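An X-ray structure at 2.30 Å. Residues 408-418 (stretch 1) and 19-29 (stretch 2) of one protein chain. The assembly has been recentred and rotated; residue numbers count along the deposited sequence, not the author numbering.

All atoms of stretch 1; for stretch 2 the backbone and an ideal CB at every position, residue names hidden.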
# COMPACT_ATOMS: atom_id res chain seq x y z
N SER A 408 -19.36 -0.38 -2.78
CA SER A 408 -18.85 0.98 -2.96
C SER A 408 -19.85 1.87 -3.70
O SER A 408 -19.91 3.07 -3.44
CB SER A 408 -17.53 0.96 -3.72
OG SER A 408 -16.50 0.37 -2.95
N VAL A 409 -20.63 1.29 -4.61
CA VAL A 409 -21.55 2.09 -5.41
C VAL A 409 -22.66 2.69 -4.56
O VAL A 409 -23.29 3.67 -4.98
CB VAL A 409 -22.13 1.25 -6.56
CG1 VAL A 409 -23.21 0.31 -6.05
CG2 VAL A 409 -22.67 2.16 -7.66
N MET A 410 -22.89 2.15 -3.38
CA MET A 410 -23.96 2.62 -2.50
C MET A 410 -23.53 3.80 -1.64
O MET A 410 -24.31 4.25 -0.79
CB MET A 410 -24.46 1.47 -1.63
CG MET A 410 -24.80 0.21 -2.44
SD MET A 410 -25.93 -0.93 -1.61
CE MET A 410 -24.80 -1.80 -0.52
N TRP A 411 -22.33 4.33 -1.84
CA TRP A 411 -21.83 5.45 -1.05
C TRP A 411 -21.08 6.41 -1.96
O TRP A 411 -20.58 6.04 -3.03
CB TRP A 411 -20.90 4.97 0.08
CG TRP A 411 -21.55 3.98 0.99
CD1 TRP A 411 -21.62 2.63 0.82
CD2 TRP A 411 -22.23 4.27 2.22
NE1 TRP A 411 -22.29 2.06 1.87
CE2 TRP A 411 -22.68 3.04 2.75
CE3 TRP A 411 -22.50 5.44 2.94
CZ2 TRP A 411 -23.38 2.95 3.95
CZ3 TRP A 411 -23.20 5.35 4.13
CH2 TRP A 411 -23.63 4.11 4.62
N THR A 412 -21.00 7.66 -1.52
CA THR A 412 -20.29 8.70 -2.26
C THR A 412 -19.62 9.65 -1.27
O THR A 412 -20.00 9.73 -0.10
CB THR A 412 -21.24 9.48 -3.18
OG1 THR A 412 -20.49 10.46 -3.92
CG2 THR A 412 -22.32 10.18 -2.38
N ARG A 413 -18.61 10.36 -1.76
CA ARG A 413 -17.92 11.36 -0.97
C ARG A 413 -18.36 12.78 -1.31
O ARG A 413 -17.80 13.74 -0.77
CB ARG A 413 -16.40 11.23 -1.15
CG ARG A 413 -15.73 10.36 -0.09
CD ARG A 413 -14.34 9.92 -0.51
NE ARG A 413 -14.06 8.55 -0.10
CZ ARG A 413 -13.53 8.22 1.07
NH1 ARG A 413 -13.22 9.17 1.95
NH2 ARG A 413 -13.30 6.95 1.37
N GLY A 414 -19.34 12.94 -2.20
CA GLY A 414 -19.93 14.24 -2.48
C GLY A 414 -19.68 14.78 -3.87
O GLY A 414 -20.22 15.84 -4.21
N GLY A 415 -18.88 14.10 -4.69
CA GLY A 415 -18.66 14.55 -6.05
C GLY A 415 -19.84 14.19 -6.94
O GLY A 415 -20.88 13.73 -6.46
N PRO A 416 -19.70 14.42 -8.24
CA PRO A 416 -20.73 13.93 -9.18
C PRO A 416 -20.80 12.41 -9.12
O PRO A 416 -19.80 11.72 -9.34
CB PRO A 416 -20.23 14.43 -10.54
CG PRO A 416 -19.29 15.55 -10.22
CD PRO A 416 -18.64 15.17 -8.93
N PHE A 417 -21.99 11.90 -8.82
CA PHE A 417 -22.13 10.46 -8.58
C PHE A 417 -21.77 9.65 -9.82
O PHE A 417 -21.34 8.50 -9.70
CB PHE A 417 -23.56 10.14 -8.13
CG PHE A 417 -23.77 8.69 -7.80
CD1 PHE A 417 -22.88 8.01 -6.98
CD2 PHE A 417 -24.86 8.00 -8.31
CE1 PHE A 417 -23.07 6.67 -6.68
CE2 PHE A 417 -25.06 6.67 -8.00
CZ PHE A 417 -24.16 6.00 -7.19
N GLN A 418 -21.93 10.23 -11.01
CA GLN A 418 -21.56 9.52 -12.23
C GLN A 418 -20.09 9.16 -12.25
O GLN A 418 -19.70 8.13 -12.82
CB GLN A 418 -21.93 10.36 -13.46
CG GLN A 418 -21.52 9.75 -14.80
CD GLN A 418 -22.14 8.39 -15.05
OE1 GLN A 418 -23.35 8.22 -14.97
NE2 GLN A 418 -21.30 7.40 -15.35
N UNK A 19 -17.54 11.37 9.01
CA UNK A 19 -17.21 10.72 7.75
C UNK A 19 -17.70 11.54 6.57
O UNK A 19 -18.77 12.16 6.63
CB UNK A 19 -17.81 9.31 7.70
N UNK A 20 -16.90 11.56 5.50
CA UNK A 20 -17.32 12.16 4.24
C UNK A 20 -18.17 11.22 3.40
O UNK A 20 -18.69 11.65 2.36
CB UNK A 20 -16.09 12.60 3.44
N UNK A 21 -18.32 9.97 3.81
CA UNK A 21 -19.09 8.99 3.05
C UNK A 21 -20.56 9.12 3.42
O UNK A 21 -20.94 8.95 4.58
CB UNK A 21 -18.59 7.57 3.31
N UNK A 22 -21.40 9.41 2.42
CA UNK A 22 -22.84 9.51 2.60
C UNK A 22 -23.52 8.56 1.62
O UNK A 22 -22.94 8.16 0.61
CB UNK A 22 -23.32 10.95 2.40
N UNK A 23 -24.76 8.20 1.94
CA UNK A 23 -25.50 7.26 1.11
C UNK A 23 -25.70 7.83 -0.29
O UNK A 23 -26.02 9.00 -0.47
CB UNK A 23 -26.85 6.93 1.75
N UNK A 24 -25.49 6.98 -1.29
CA UNK A 24 -25.57 7.35 -2.69
C UNK A 24 -26.97 7.08 -3.22
O UNK A 24 -27.78 6.42 -2.57
CB UNK A 24 -24.53 6.59 -3.51
N UNK A 25 -27.30 7.60 -4.41
CA UNK A 25 -28.61 7.27 -5.02
C UNK A 25 -28.83 5.79 -5.27
O UNK A 25 -29.96 5.40 -5.59
CB UNK A 25 -28.76 8.01 -6.35
N UNK A 26 -27.80 4.95 -5.13
CA UNK A 26 -27.93 3.51 -5.35
C UNK A 26 -27.90 2.73 -4.04
O UNK A 26 -27.71 1.51 -4.06
CB UNK A 26 -26.81 3.02 -6.27
N UNK A 27 -28.14 3.40 -2.90
CA UNK A 27 -27.88 2.80 -1.60
C UNK A 27 -28.69 1.53 -1.34
O UNK A 27 -28.24 0.64 -0.62
CB UNK A 27 -28.17 3.82 -0.50
N UNK A 28 -29.90 1.42 -1.88
CA UNK A 28 -30.60 0.20 -1.58
C UNK A 28 -30.34 -0.99 -2.49
O UNK A 28 -30.97 -2.04 -2.31
CB UNK A 28 -32.10 0.50 -1.59
N UNK A 29 -29.40 -0.87 -3.44
CA UNK A 29 -29.30 -1.84 -4.54
C UNK A 29 -28.95 -3.24 -4.05
O UNK A 29 -29.53 -4.23 -4.53
CB UNK A 29 -28.25 -1.38 -5.55

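The CB of position 19 points sideways, with nothing of stretch 1 near it, so many residues would suit. It is S19, whose OG accepts a hydrogen bond from the backbone N of 21.

At position 20 the CB points toward stretch 1, 4.2 Å from R413 CG. A flexible chain able to turn off into open space would suit, polar or not. The residue is K20: its aliphatic start packs on R413, while its end leads away.

The CB of position 21 points sideways, 4.5 Å from W411 CE3, with R413 CG also near. This apolar surface favours a branched or long aliphatic chain. L21 fits, placing CD2 4.2 Å from W411 CB and, over one face of the guanidinium, 3.9 Å from R413 NE.

Position 22 is extended (phi/psi -125/158) and pairs antiparallel with T412, its CB on the same face of the sheet as that of T412. A beta-branched residue, Val, Ile or Thr, would suit. It is V22, with CG2 3.7 Å from T412 CG2; the backbone hydrogen bonds V22 N to T412 O and T412 N to V22 O, both 2.9 Å, secure the pair.

At position 23 the CB points away, though W411 CZ3 is 4.6 Å from it, so many long side chains are possible. K23 lays its CG 3.8 Å from W411 CZ3.

Position 24 is the most restrictive: its CB points toward stretch 1, 3.5 Å from F417 CE1, V409 O and M410 C. Only a small side chain looks comfortable, and the carbonyl of V409 invites a donor. S24 provides both, its OG donating to V409 O (2.6 Å) while accepting from the backbone N of 26. Its own N donates to M410 O (3.0 Å).

Position 25, with phi -60 in a type I turn, is compatible with proline, and the F417 ring offers an apolar surface. P25 sets CD over the ring face, 3.7 Å from the F417 centroid.

The CB of position 26 points toward V409 O (3.8 Å) and F417 CZ (4.1 Å), favouring a small apolar residue. A26 sits at the edge of the F417 ring.

At position 27 the CB points sideways, 3.9 Å from M410 O, and the indole of W411 lies within reach of a large ring. Y27 directs its edge toward the W411 face; the centroids of its ring and the six-membered ring of W411 are 5.6 Å apart, the planes at 84°.

At position 28 a CB would point away from stretch 1, so many residues would suit and the backbone angles do not demand glycine; it is G28. At 29 the CB points toward M410 SD, 4.6 Å away; a small apolar residue suits, and A29 occupies it.

Stretch 2 (19-29) SKLVKSPAYGA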
# COMPACT_ATOMS: atom_id res chain seq x y z
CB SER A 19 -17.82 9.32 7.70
OG SER A 19 -17.60 8.70 6.44
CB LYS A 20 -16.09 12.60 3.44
CG LYS A 20 -15.08 13.41 4.23
CD LYS A 20 -14.95 14.82 3.68
CE LYS A 20 -13.69 15.49 4.20
NZ LYS A 20 -12.45 14.80 3.74
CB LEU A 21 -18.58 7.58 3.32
CG LEU A 21 -17.24 7.21 2.70
CD1 LEU A 21 -16.67 5.95 3.34
CD2 LEU A 21 -17.39 7.02 1.19
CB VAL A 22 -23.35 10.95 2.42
CG1 VAL A 22 -22.67 11.89 3.42
CG2 VAL A 22 -23.09 11.43 1.00
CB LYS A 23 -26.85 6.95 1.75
CG LYS A 23 -26.74 6.20 3.07
CD LYS A 23 -28.12 5.88 3.64
CE LYS A 23 -28.01 5.07 4.92
NZ LYS A 23 -29.35 4.82 5.52
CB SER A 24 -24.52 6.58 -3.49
OG SER A 24 -25.02 5.32 -3.90
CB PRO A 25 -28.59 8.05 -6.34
CG PRO A 25 -27.65 9.18 -6.09
CD PRO A 25 -26.59 8.63 -5.18
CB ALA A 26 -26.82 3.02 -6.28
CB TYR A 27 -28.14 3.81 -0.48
CG TYR A 27 -28.12 3.18 0.89
CD1 TYR A 27 -29.30 2.84 1.54
CD2 TYR A 27 -26.92 2.88 1.52
CE1 TYR A 27 -29.29 2.25 2.79
CE2 TYR A 27 -26.90 2.29 2.77
CZ TYR A 27 -28.09 1.98 3.40
OH TYR A 27 -28.07 1.39 4.64
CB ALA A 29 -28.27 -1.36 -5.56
O HOH W 1 -19.28 14.44 1.97
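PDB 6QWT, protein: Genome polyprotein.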